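Local coordinates for fumarate lyase (Mesorhizobium sp., PDB 3C8T), which belongs by name and sequence to the fumarate lyase family, mostly helical proteins that assemble as tetramers, at residues Ser25-Glu34 / Ile107-Asp118. Numbering follows the deposited sequence.
Sequences SFISRCVETE and IMDTATVLQIRD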
loop_
_atom_site.group_PDB
_atom_site.type_symbol
_atom_site.label_atom_id
_atom_site.label_comp_id
_atom_site.label_asym_id
_atom_site.label_seq_id
_atom_site.Cartn_x
_atom_site.Cartn_y
_atom_site.Cartn_z
ATOM N N SER A 25 -1.543 13.243 27.940
ATOM C CA SER A 25 -0.776 12.076 28.288
ATOM C C SER A 25 0.666 12.140 27.722
ATOM O O SER A 25 1.607 11.867 28.433
ATOM C CB SER A 25 -1.523 10.802 27.877
ATOM O OG SER A 25 -0.828 9.693 28.384
ATOM N N PHE A 26 0.835 12.544 26.473
ATOM C CA PHE A 26 2.176 12.657 25.859
ATOM C C PHE A 26 3.060 13.592 26.668
ATOM O O PHE A 26 4.126 13.208 27.129
ATOM C CB PHE A 26 2.083 13.137 24.399
ATOM C CG PHE A 26 3.422 13.228 23.694
ATOM C CD1 PHE A 26 4.158 12.074 23.413
ATOM C CD2 PHE A 26 3.926 14.462 23.277
ATOM C CE1 PHE A 26 5.389 12.139 22.753
ATOM C CE2 PHE A 26 5.160 14.534 22.610
ATOM C CZ PHE A 26 5.902 13.368 22.363
ATOM N N ILE A 27 2.586 14.818 26.850
ATOM C CA ILE A 27 3.218 15.826 27.696
ATOM C C ILE A 27 3.566 15.300 29.069
ATOM O O ILE A 27 4.697 15.471 29.505
ATOM C CB ILE A 27 2.358 17.144 27.806
ATOM C CG1 ILE A 27 2.255 17.816 26.426
ATOM C CG2 ILE A 27 2.917 18.097 28.923
ATOM C CD1 ILE A 27 3.616 17.962 25.670
ATOM N N SER A 28 2.637 14.649 29.764
ATOM C CA SER A 28 3.007 14.124 31.106
ATOM C C SER A 28 4.171 13.076 31.081
ATOM O O SER A 28 5.016 13.053 32.003
ATOM C CB SER A 28 1.788 13.635 31.882
ATOM O OG SER A 28 1.387 12.390 31.386
ATOM N N ARG A 29 4.243 12.259 30.025
ATOM C CA ARG A 29 5.393 11.347 29.820
ATOM C C ARG A 29 6.671 12.111 29.487
ATOM O O ARG A 29 7.747 11.674 29.858
ATOM C CB ARG A 29 5.155 10.311 28.706
ATOM C CG ARG A 29 3.832 9.508 28.713
ATOM C CD ARG A 29 3.249 9.172 30.081
ATOM N NE ARG A 29 4.031 8.205 30.854
ATOM C CZ ARG A 29 3.695 6.923 31.035
ATOM N NH1 ARG A 29 4.468 6.120 31.758
ATOM N NH2 ARG A 29 2.605 6.434 30.468
ATOM N N CYS A 30 6.531 13.235 28.775
ATOM C CA CYS A 30 7.634 14.161 28.494
ATOM C C CYS A 30 8.250 14.749 29.754
ATOM O O CYS A 30 9.483 14.746 29.915
ATOM C CB CYS A 30 7.213 15.272 27.526
ATOM S SG CYS A 30 7.047 14.754 25.744
ATOM N N VAL A 31 7.390 15.227 30.659
ATOM C CA VAL A 31 7.814 15.653 31.990
ATOM C C VAL A 31 8.456 14.483 32.745
ATOM O O VAL A 31 9.568 14.629 33.295
ATOM C CB VAL A 31 6.618 16.238 32.803
ATOM C CG1 VAL A 31 7.076 16.705 34.162
ATOM C CG2 VAL A 31 5.943 17.377 32.041
ATOM N N GLU A 32 7.786 13.321 32.755
ATOM C CA GLU A 32 8.328 12.117 33.402
ATOM C C GLU A 32 9.761 11.824 32.958
ATOM O O GLU A 32 10.628 11.532 33.780
ATOM C CB GLU A 32 7.381 10.900 33.225
ATOM C CG GLU A 32 7.999 9.581 33.662
ATOM C CD GLU A 32 7.094 8.360 33.512
ATOM O OE1 GLU A 32 5.917 8.488 33.066
ATOM O OE2 GLU A 32 7.579 7.246 33.861
ATOM N N THR A 33 10.022 11.950 31.661
ATOM C CA THR A 33 11.342 11.705 31.061
ATOM C C THR A 33 12.371 12.742 31.542
ATOM O O THR A 33 13.490 12.375 31.910
ATOM C CB THR A 33 11.211 11.744 29.527
ATOM O OG1 THR A 33 10.235 10.776 29.109
ATOM C CG2 THR A 33 12.570 11.509 28.791
ATOM N N GLU A 34 11.997 14.030 31.520
ATOM C CA GLU A 34 12.914 15.119 31.904
ATOM C C GLU A 34 13.321 15.027 33.389
ATOM O O GLU A 34 14.470 15.292 33.736
ATOM C CB GLU A 34 12.280 16.475 31.645
ATOM C CG GLU A 34 12.096 16.799 30.173
ATOM C CD GLU A 34 13.317 17.467 29.536
ATOM O OE1 GLU A 34 14.375 17.593 30.201
ATOM O OE2 GLU A 34 13.195 17.886 28.366
ATOM N N ILE A 107 13.465 13.204 23.991
ATOM C CA ILE A 107 12.326 13.301 24.896
ATOM C C ILE A 107 11.074 12.756 24.237
ATOM O O ILE A 107 10.300 12.023 24.893
ATOM C CB ILE A 107 12.069 14.750 25.400
ATOM C CG1 ILE A 107 13.347 15.402 25.959
ATOM C CG2 ILE A 107 10.966 14.753 26.473
ATOM C CD1 ILE A 107 14.075 14.634 27.096
ATOM N N MET A 108 10.892 13.093 22.950
ATOM C CA MET A 108 9.722 12.632 22.158
ATOM C C MET A 108 9.733 11.129 21.852
ATOM O O MET A 108 8.685 10.489 21.953
ATOM C CB MET A 108 9.587 13.446 20.871
ATOM C CG MET A 108 9.263 14.928 21.110
ATOM S SD MET A 108 9.014 15.953 19.608
ATOM C CE MET A 108 7.381 15.327 19.161
ATOM N N ASP A 109 10.908 10.565 21.531
ATOM C CA ASP A 109 11.063 9.122 21.337
ATOM C C ASP A 109 10.816 8.358 22.629
ATOM O O ASP A 109 10.090 7.354 22.670
ATOM C CB ASP A 109 12.493 8.796 20.885
ATOM C CG ASP A 109 12.670 8.793 19.354
ATOM O OD1 ASP A 109 11.707 9.025 18.611
ATOM O OD2 ASP A 109 13.804 8.535 18.893
ATOM N N THR A 110 11.426 8.842 23.695
ATOM C CA THR A 110 11.296 8.193 25.006
ATOM C C THR A 110 9.893 8.270 25.559
ATOM O O THR A 110 9.377 7.265 26.038
ATOM C CB THR A 110 12.302 8.750 26.035
ATOM O OG1 THR A 110 13.642 8.491 25.587
ATOM C CG2 THR A 110 12.080 8.057 27.393
ATOM N N ALA A 111 9.257 9.436 25.502
ATOM C CA ALA A 111 7.831 9.545 25.883
ATOM C C ALA A 111 6.924 8.646 25.053
ATOM O O ALA A 111 5.964 8.076 25.576
ATOM C CB ALA A 111 7.345 10.992 25.784
ATOM N N THR A 112 7.205 8.564 23.742
ATOM C CA THR A 112 6.512 7.614 22.846
ATOM C C THR A 112 6.689 6.190 23.321
ATOM O O THR A 112 5.716 5.430 23.373
ATOM C CB THR A 112 6.952 7.779 21.366
ATOM O OG1 THR A 112 6.645 9.113 20.955
ATOM C CG2 THR A 112 6.254 6.786 20.420
ATOM N N VAL A 113 7.919 5.812 23.665
ATOM C CA VAL A 113 8.160 4.459 24.176
ATOM C C VAL A 113 7.350 4.184 25.465
ATOM O O VAL A 113 6.795 3.107 25.641
ATOM C CB VAL A 113 9.688 4.160 24.300
ATOM C CG1 VAL A 113 9.977 2.998 25.219
ATOM C CG2 VAL A 113 10.311 3.900 22.893
ATOM N N LEU A 114 7.215 5.176 26.328
ATOM C CA LEU A 114 6.430 5.009 27.545
ATOM C C LEU A 114 4.943 4.750 27.237
ATOM O O LEU A 114 4.302 3.924 27.895
ATOM C CB LEU A 114 6.580 6.237 28.473
ATOM C CG LEU A 114 8.001 6.424 29.027
ATOM C CD1 LEU A 114 8.146 7.816 29.644
ATOM C CD2 LEU A 114 8.332 5.346 30.011
ATOM N N GLN A 115 4.394 5.476 26.265
ATOM C CA GLN A 115 3.044 5.215 25.806
ATOM C C GLN A 115 2.933 3.817 25.171
ATOM O O GLN A 115 2.016 3.063 25.495
ATOM C CB GLN A 115 2.674 6.282 24.801
ATOM C CG GLN A 115 2.459 7.704 25.400
ATOM C CD GLN A 115 2.244 8.732 24.293
ATOM O OE1 GLN A 115 2.952 8.729 23.298
ATOM N NE2 GLN A 115 1.239 9.580 24.443
ATOM N N ILE A 116 3.846 3.471 24.261
ATOM C CA ILE A 116 3.901 2.105 23.680
ATOM C C ILE A 116 3.889 0.978 24.750
ATOM O O ILE A 116 3.244 -0.059 24.550
ATOM C CB ILE A 116 5.101 1.942 22.684
ATOM C CG1 ILE A 116 4.909 2.880 21.445
ATOM C CG2 ILE A 116 5.227 0.523 22.179
ATOM C CD1 ILE A 116 6.125 2.945 20.493
ATOM N N ARG A 117 4.600 1.170 25.869
ATOM C CA ARG A 117 4.505 0.236 26.983
ATOM C C ARG A 117 3.060 0.066 27.478
ATOM O O ARG A 117 2.572 -1.068 27.646
ATOM C CB ARG A 117 5.413 0.652 28.138
ATOM C CG ARG A 117 5.411 -0.400 29.226
ATOM C CD ARG A 117 6.679 -0.396 30.029
ATOM N NE ARG A 117 6.851 0.881 30.700
ATOM C CZ ARG A 117 7.914 1.183 31.432
ATOM N NH1 ARG A 117 8.881 0.292 31.580
ATOM N NH2 ARG A 117 8.009 2.376 31.992
ATOM N N ASP A 118 2.381 1.188 27.741
ATOM C CA ASP A 118 0.951 1.129 28.088
ATOM C C ASP A 118 0.090 0.591 26.924
ATOM O O ASP A 118 -0.807 -0.189 27.148
ATOM C CB ASP A 118 0.420 2.502 28.534
ATOM C CG ASP A 118 1.133 3.049 29.792
ATOM O OD1 ASP A 118 1.926 2.299 30.427
ATOM O OD2 ASP A 118 0.899 4.242 30.140
HETATM O O HOH W 1 4.539 3.355 30.477
#
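Arg29 and Asp118 form a salt bridge where helix 23-43 crosses helix 104-140 in the lyase-type helical fold. The axes of the two segments come within 8.5 Å, their N-to-C directions 115° apart, with Arg29 and Ala111 nearest. Phe26, Arg29 and Thr33 are knobs that sit in holes on 107-118; Thr33 lies among Ile107, Thr110, Ala111 and Leu114.

Arg29 NH2 gives a hydrogen bond of 2.8 Å to Asp118 OD2. The oxygen lies in the guanidinium plane, but the nitrogen stands 40° out of the carboxylate plane. Within its own helix, Arg29 NE forms a salt bridge to Glu32 OE1 at 2.9 Å, on the syn side, and NH1 adds a weak bond to the same oxygen. The Arg29 chain bends at chi2 and chi3 (-69°), which lays one guanidinium face against Leu114 CB, toward the rim. Two carboxylates at its edge probably stabilise the positive charge. A water donates to Leu114 O and Asp118 OD1, and weakly accepts from Arg29 NH1 and Arg117 NE.

The Phe26 ring brings its edge to Gln115 OE1 and Met108 O; Cys30 SG lies over one face, toward the rim. Tyr8 of the second subunit meets this ring edge-to-face. Gln115 NE2 bonds weakly to Leu20 O, and Glu34 OE2 bonds to His99.

The hydroxyls of Thr33 and Thr112 each bond to a carbonyl of their own helix. Thr112 OG1 donates to Met108 O at 2.7 Å. Thr33 OG1 donates to Arg29 O, reaching it from the face opposite Thr33 N, and also touches Leu114 CD1 at 3.7 Å.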